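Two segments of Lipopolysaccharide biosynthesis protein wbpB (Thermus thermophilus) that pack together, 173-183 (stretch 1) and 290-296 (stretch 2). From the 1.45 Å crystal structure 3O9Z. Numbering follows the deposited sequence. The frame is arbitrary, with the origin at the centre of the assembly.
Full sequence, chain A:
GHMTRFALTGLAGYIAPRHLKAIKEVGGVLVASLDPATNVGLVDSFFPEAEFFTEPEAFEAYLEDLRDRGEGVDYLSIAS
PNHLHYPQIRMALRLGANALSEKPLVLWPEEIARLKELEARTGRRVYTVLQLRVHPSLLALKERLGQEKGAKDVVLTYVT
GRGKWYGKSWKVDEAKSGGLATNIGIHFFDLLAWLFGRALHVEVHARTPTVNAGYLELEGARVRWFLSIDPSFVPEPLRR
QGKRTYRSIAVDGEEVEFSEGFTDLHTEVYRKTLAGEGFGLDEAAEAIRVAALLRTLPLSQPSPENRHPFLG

Stretch 1, residues 173-183: DEAKSGGLATN
Stretch 2 (290-296) VAALLRT

Stretch 1 consists of two short helices, 174-177 and 180-183, joined at a glycine pair, and it packs against the end of a helix that enters stretch 2 from earlier in the chain. The CA atoms of the two segments come nearest each other at Thr182 and Ala291, 5.3 Å apart. Together they bury 286 Å², of which Arg295 contributes the largest share, followed by Ala181 and Thr182.

Arg295 (phi/psi -65/-30) points its CA-to-CB bond toward stretch 1 and extends through chi1 m (-58°), chi2 t and chi3 t, with chi4 at 131°. This places the edge of its guanidinium against two oxygens: Arg295 NE donates to Gly178 O (2.9 Å, N-H...O angle 150°) and Arg295 NH2 to Thr182 OG1 (2.9 Å, 154°). A planar group with several donors suits this site, since it can reach a backbone carbonyl and a hydroxyl at once.

The carbonyl is presented by the turn between the helices. Asp173 (chi1 t) caps the first helix through a weak bond from Ala175 N to Asp173 OD2 (3.1 Å). Gly178 then leaves helical geometry at phi/psi 84/2, where positive phi favours glycine; an ideal CB there would also lie 2.9 Å from Arg295 NH2, a clash. Gly179 (93/170) is the N-cap of the second helix, and a CB on it would jam against the preceding carbonyl. Ser177 (chi1 p, 74°) braces the turn, its OG accepting from Gly179 N at 3.0 Å.

Thr182, with chi1 m (-67°), also sets OG1 3.4 Å from Ala291 CB. The methyl of Ala291, whose CA-to-CB bond points toward stretch 1, fits against the threonine hydroxyl where the CA atoms are nearest. A water links the same region, donating to Gly178 O (3.1 Å) and Ala291 O (2.8 Å) while accepting from Thr182 OG1 (2.7 Å), so the buried threonine hydroxyl both accepts from the arginine and donates to the water. Beside it, Ala181 directs CB toward stretch 2, 4.2 Å from Leu294 CD1; with Leu294 at chi1 m and chi2 t, this forms a small apolar contact.

At the exposed margin, Glu174 (chi1 t, chi2 t, chi3 121°) reaches out so that OE1 lies 3.8 Å from Arg295 CB. Its carboxylate is joined to the backbone of stretch 2 by two waters: one donates to Glu174 OE1 (2.6 Å) and Arg295 O (2.8 Å), the other to Glu174 OE2 (2.6 Å) and Arg295 O (3.1 Å). Both bridges converge on one carbonyl.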

ATOM      1  N   ASP A 173      10.401   8.978   8.897  1.00 11.20           N
ATOM      2  CA  ASP A 173      11.384   8.190   8.098  1.00 12.43           C
ATOM      3  C   ASP A 173      12.315   9.244   7.495  1.00 12.45           C
ATOM      4  O   ASP A 173      11.881  10.040   6.664  1.00 11.76           O
ATOM      5  CB  ASP A 173      10.623   7.461   6.980  1.00 13.38           C
ATOM      6  CG  ASP A 173      11.524   6.689   6.048  1.00 17.71           C
ATOM      7  OD1 ASP A 173      10.974   5.795   5.348  1.00 18.77           O
ATOM      8  OD2 ASP A 173      12.724   7.003   5.974  1.00 17.27           O
ATOM      9  N   GLU A 174      13.535   9.330   8.006  1.00 13.17           N
ATOM     10  CA  GLU A 174      14.389  10.461   7.613  1.00 13.98           C
ATOM     11  C   GLU A 174      14.620  10.513   6.112  1.00 13.88           C
ATOM     12  O   GLU A 174      14.738  11.597   5.538  1.00 13.50           O
ATOM     13  CB  GLU A 174      15.716  10.367   8.356  1.00 14.88           C
ATOM     14  CG  GLU A 174      16.523  11.634   8.112  1.00 18.53           C
ATOM     15  CD  GLU A 174      17.845  11.660   8.838  1.00 22.94           C
ATOM     16  OE1 GLU A 174      18.884  11.766   8.164  1.00 22.41           O
ATOM     17  OE2 GLU A 174      17.855  11.680  10.081  1.00 24.99           O
ATOM     18  N   ALA A 175      14.650   9.362   5.454  1.00 13.28           N
ATOM     19  CA  ALA A 175      14.807   9.414   3.985  1.00 11.80           C
ATOM     20  C   ALA A 175      13.642  10.050   3.278  1.00 14.33           C
ATOM     21  O   ALA A 175      13.799  10.598   2.172  1.00 15.94           O
ATOM     22  CB  ALA A 175      15.049   8.020   3.433  1.00 14.41           C
ATOM     23  N   LYS A 176      12.451   9.946   3.873  1.00 12.22           N
ATOM     24  CA  LYS A 176      11.269  10.540   3.304  1.00 10.86           C
ATOM     25  C   LYS A 176      11.003  11.973   3.735  1.00 10.74           C
ATOM     26  O   LYS A 176      10.474  12.784   2.977  1.00 12.57           O
ATOM     27  CB  LYS A 176      10.007   9.682   3.539  1.00 11.67           C
ATOM     28  CG  LYS A 176      10.126   8.282   2.950  1.00 14.98           C
ATOM     29  CD  LYS A 176       8.769   7.583   2.977  1.00 16.63           C
ATOM     30  CE  LYS A 176       8.965   6.213   2.311  1.00 20.67           C
ATOM     31  NZ  LYS A 176       7.601   5.604   2.101  1.00 26.93           N
ATOM     32  N   SER A 177      11.328  12.237   5.005  1.00 11.00           N
ATOM     33  CA  SER A 177      10.954  13.528   5.581  1.00 10.04           C
ATOM     34  C   SER A 177      12.078  14.552   5.739  1.00 10.40           C
ATOM     35  O   SER A 177      11.765  15.726   5.860  1.00 11.27           O
ATOM     36  CB  SER A 177      10.306  13.338   6.973  1.00 11.78           C
ATOM     37  OG  SER A 177      11.299  13.007   7.901  1.00 12.50           O
ATOM     38  N   GLY A 178      13.290  14.024   5.769  1.00 11.53           N
ATOM     39  CA  GLY A 178      14.481  14.817   6.098  1.00 11.64           C
ATOM     40  C   GLY A 178      14.747  14.970   7.581  1.00 15.14           C
ATOM     41  O   GLY A 178      15.760  15.567   7.965  1.00 14.35           O
ATOM     42  N   GLY A 179      13.907  14.353   8.401  1.00 12.20           N
ATOM     43  CA  GLY A 179      14.095  14.392   9.841  1.00 12.74           C
ATOM     44  C   GLY A 179      13.293  15.557  10.427  1.00 10.58           C
ATOM     45  O   GLY A 179      12.802  16.431   9.723  1.00 11.97           O
ATOM     46  N   LEU A 180      13.194  15.601  11.755  1.00 12.71           N
ATOM     47  CA  LEU A 180      12.397  16.610  12.458  1.00 10.33           C
ATOM     48  C   LEU A 180      12.778  18.056  12.100  1.00 12.07           C
ATOM     49  O   LEU A 180      11.919  18.897  11.870  1.00 11.39           O
ATOM     50  CB  LEU A 180      12.475  16.327  13.969  1.00 11.82           C
ATOM     51  CG  LEU A 180      11.637  17.274  14.831  1.00 13.89           C
ATOM     52  CD1 LEU A 180      10.188  16.932  14.609  1.00 18.27           C
ATOM     53  CD2 LEU A 180      12.000  17.060  16.302  1.00 13.37           C
ATOM     54  N   ALA A 181      14.091  18.315  12.067  1.00 12.35           N
ATOM     55  CA  ALA A 181      14.542  19.687  11.787  1.00 12.95           C
ATOM     56  C   ALA A 181      14.237  20.149  10.375  1.00 13.70           C
ATOM     57  O   ALA A 181      14.095  21.359  10.131  1.00 15.29           O
ATOM     58  CB  ALA A 181      16.055  19.794  12.036  1.00 16.24           C
ATOM     59  N   THR A 182      13.983  19.206   9.476  1.00 12.93           N
ATOM     60  CA  THR A 182      13.529  19.570   8.138  1.00 13.27           C
ATOM     61  C   THR A 182      12.001  19.630   8.099  1.00 13.71           C
ATOM     62  O   THR A 182      11.406  20.634   7.720  1.00 15.19           O
ATOM     63  CB  THR A 182      14.002  18.545   7.121  1.00 13.14           C
ATOM     64  OG1 THR A 182      15.434  18.597   7.006  1.00 14.67           O
ATOM     65  CG2 THR A 182      13.426  18.836   5.729  1.00 14.83           C
ATOM     66  N   ASN A 183      11.372  18.515   8.457  1.00 12.63           N
ATOM     67  CA  ASN A 183       9.937  18.397   8.265  1.00 12.65           C
ATOM     68  C   ASN A 183       9.175  19.450   9.024  1.00 14.03           C
ATOM     69  O   ASN A 183       8.262  20.007   8.451  1.00 15.82           O
ATOM     70  CB  ASN A 183       9.448  17.009   8.667  1.00 11.40           C
ATOM     71  CG  ASN A 183       8.018  16.785   8.263  1.00 14.25           C
ATOM     72  OD1 ASN A 183       7.666  17.011   7.105  1.00 13.84           O
ATOM     73  ND2 ASN A 183       7.155  16.426   9.225  1.00 12.63           N
ATOM     74  N   VAL A 290      20.687  24.706   5.550  1.00 15.50           N
ATOM     75  CA  VAL A 290      20.790  24.549   6.996  1.00 16.48           C
ATOM     76  C   VAL A 290      20.192  23.247   7.534  1.00 14.08           C
ATOM     77  O   VAL A 290      20.811  22.465   8.266  1.00 14.81           O
ATOM     78  CB  VAL A 290      20.111  25.726   7.720  1.00 20.00           C
ATOM     79  CG1 VAL A 290      20.144  25.515   9.225  1.00 20.00           C
ATOM     80  CG2 VAL A 290      20.780  27.040   7.344  1.00 20.00           C
ATOM     81  N   ALA A 291      18.971  22.972   7.073  1.00 14.26           N
ATOM     82  CA  ALA A 291      18.333  21.750   7.501  1.00 16.21           C
ATOM     83  C   ALA A 291      19.087  20.496   7.079  1.00 14.74           C
ATOM     84  O   ALA A 291      19.210  19.505   7.833  1.00 14.99           O
ATOM     85  CB  ALA A 291      16.877  21.715   7.030  1.00 17.48           C
ATOM     86  N   ALA A 292      19.616  20.555   5.856  1.00 15.37           N
ATOM     87  CA  ALA A 292      20.371  19.382   5.397  1.00 17.12           C
ATOM     88  C   ALA A 292      21.662  19.132   6.194  1.00 17.76           C
ATOM     89  O   ALA A 292      21.960  17.983   6.560  1.00 19.31           O
ATOM     90  CB  ALA A 292      20.688  19.535   3.896  1.00 17.08           C
ATOM     91  N   LEU A 293      22.362  20.220   6.534  1.00 18.00           N
ATOM     92  CA  LEU A 293      23.550  20.135   7.392  1.00 20.57           C
ATOM     93  C   LEU A 293      23.245  19.439   8.701  1.00 20.62           C
ATOM     94  O   LEU A 293      23.996  18.589   9.196  1.00 21.01           O
ATOM     95  CB  LEU A 293      24.089  21.530   7.700  1.00 22.30           C
ATOM     96  CG  LEU A 293      24.843  22.345   6.660  1.00 30.54           C
ATOM     97  CD1 LEU A 293      25.137  23.758   7.153  1.00 31.86           C
ATOM     98  CD2 LEU A 293      26.138  21.575   6.347  1.00 35.67           C
ATOM     99  N   LEU A 294      22.101  19.830   9.271  1.00 19.64           N
ATOM    100  CA  LEU A 294      21.672  19.310  10.557  1.00 21.00           C
ATOM    101  C   LEU A 294      21.397  17.804  10.587  1.00 23.52           C
ATOM    102  O   LEU A 294      21.321  17.207  11.668  1.00 24.37           O
ATOM    103  CB  LEU A 294      20.443  20.101  11.019  1.00 17.57           C
ATOM    104  CG  LEU A 294      20.730  21.487  11.600  1.00 20.31           C
ATOM    105  CD1 LEU A 294      19.426  22.282  11.815  1.00 18.94           C
ATOM    106  CD2 LEU A 294      21.506  21.318  12.934  1.00 20.55           C
ATOM    107  N   ARG A 295      21.209  17.159   9.430  1.00 20.83           N
ATOM    108  CA  ARG A 295      21.041  15.700   9.465  1.00 22.58           C
ATOM    109  C   ARG A 295      22.252  14.918   9.928  1.00 25.21           C
ATOM    110  O   ARG A 295      22.136  13.820  10.466  1.00 27.94           O
ATOM    111  CB  ARG A 295      20.580  15.137   8.107  1.00 22.43           C
ATOM    112  CG  ARG A 295      19.288  15.754   7.649  1.00 19.36           C
ATOM    113  CD  ARG A 295      18.824  15.292   6.251  1.00 16.16           C
ATOM    114  NE  ARG A 295      17.749  16.179   5.905  1.00 14.61           N
ATOM    115  CZ  ARG A 295      17.622  16.828   4.751  1.00 13.17           C
ATOM    116  NH1 ARG A 295      18.482  16.573   3.733  1.00 15.68           N
ATOM    117  NH2 ARG A 295      16.649  17.693   4.571  1.00 14.92           N
ATOM    118  N   THR A 296      23.435  15.463   9.670  1.00 24.05           N
ATOM    119  CA  THR A 296      24.647  14.725   9.980  1.00 26.07           C
ATOM    120  C   THR A 296      25.578  15.526  10.874  1.00 25.98           C
ATOM    121  O   THR A 296      26.612  15.009  11.297  1.00 27.94           O
ATOM    122  CB  THR A 296      25.413  14.354   8.699  1.00 27.39           C
ATOM    123  OG1 THR A 296      25.598  15.521   7.898  1.00 27.67           O
ATOM    124  CG2 THR A 296      24.632  13.298   7.910  1.00 29.76           C
TER
HETATM  125  O   HOH W   1      21.313  11.609   9.033  1.00 30.17           O
HETATM  126  O   HOH W   2      19.233  13.387  11.383  1.00 33.25           O
HETATM  127  O   HOH W   3      17.107  18.117   9.019  1.00 19.95           O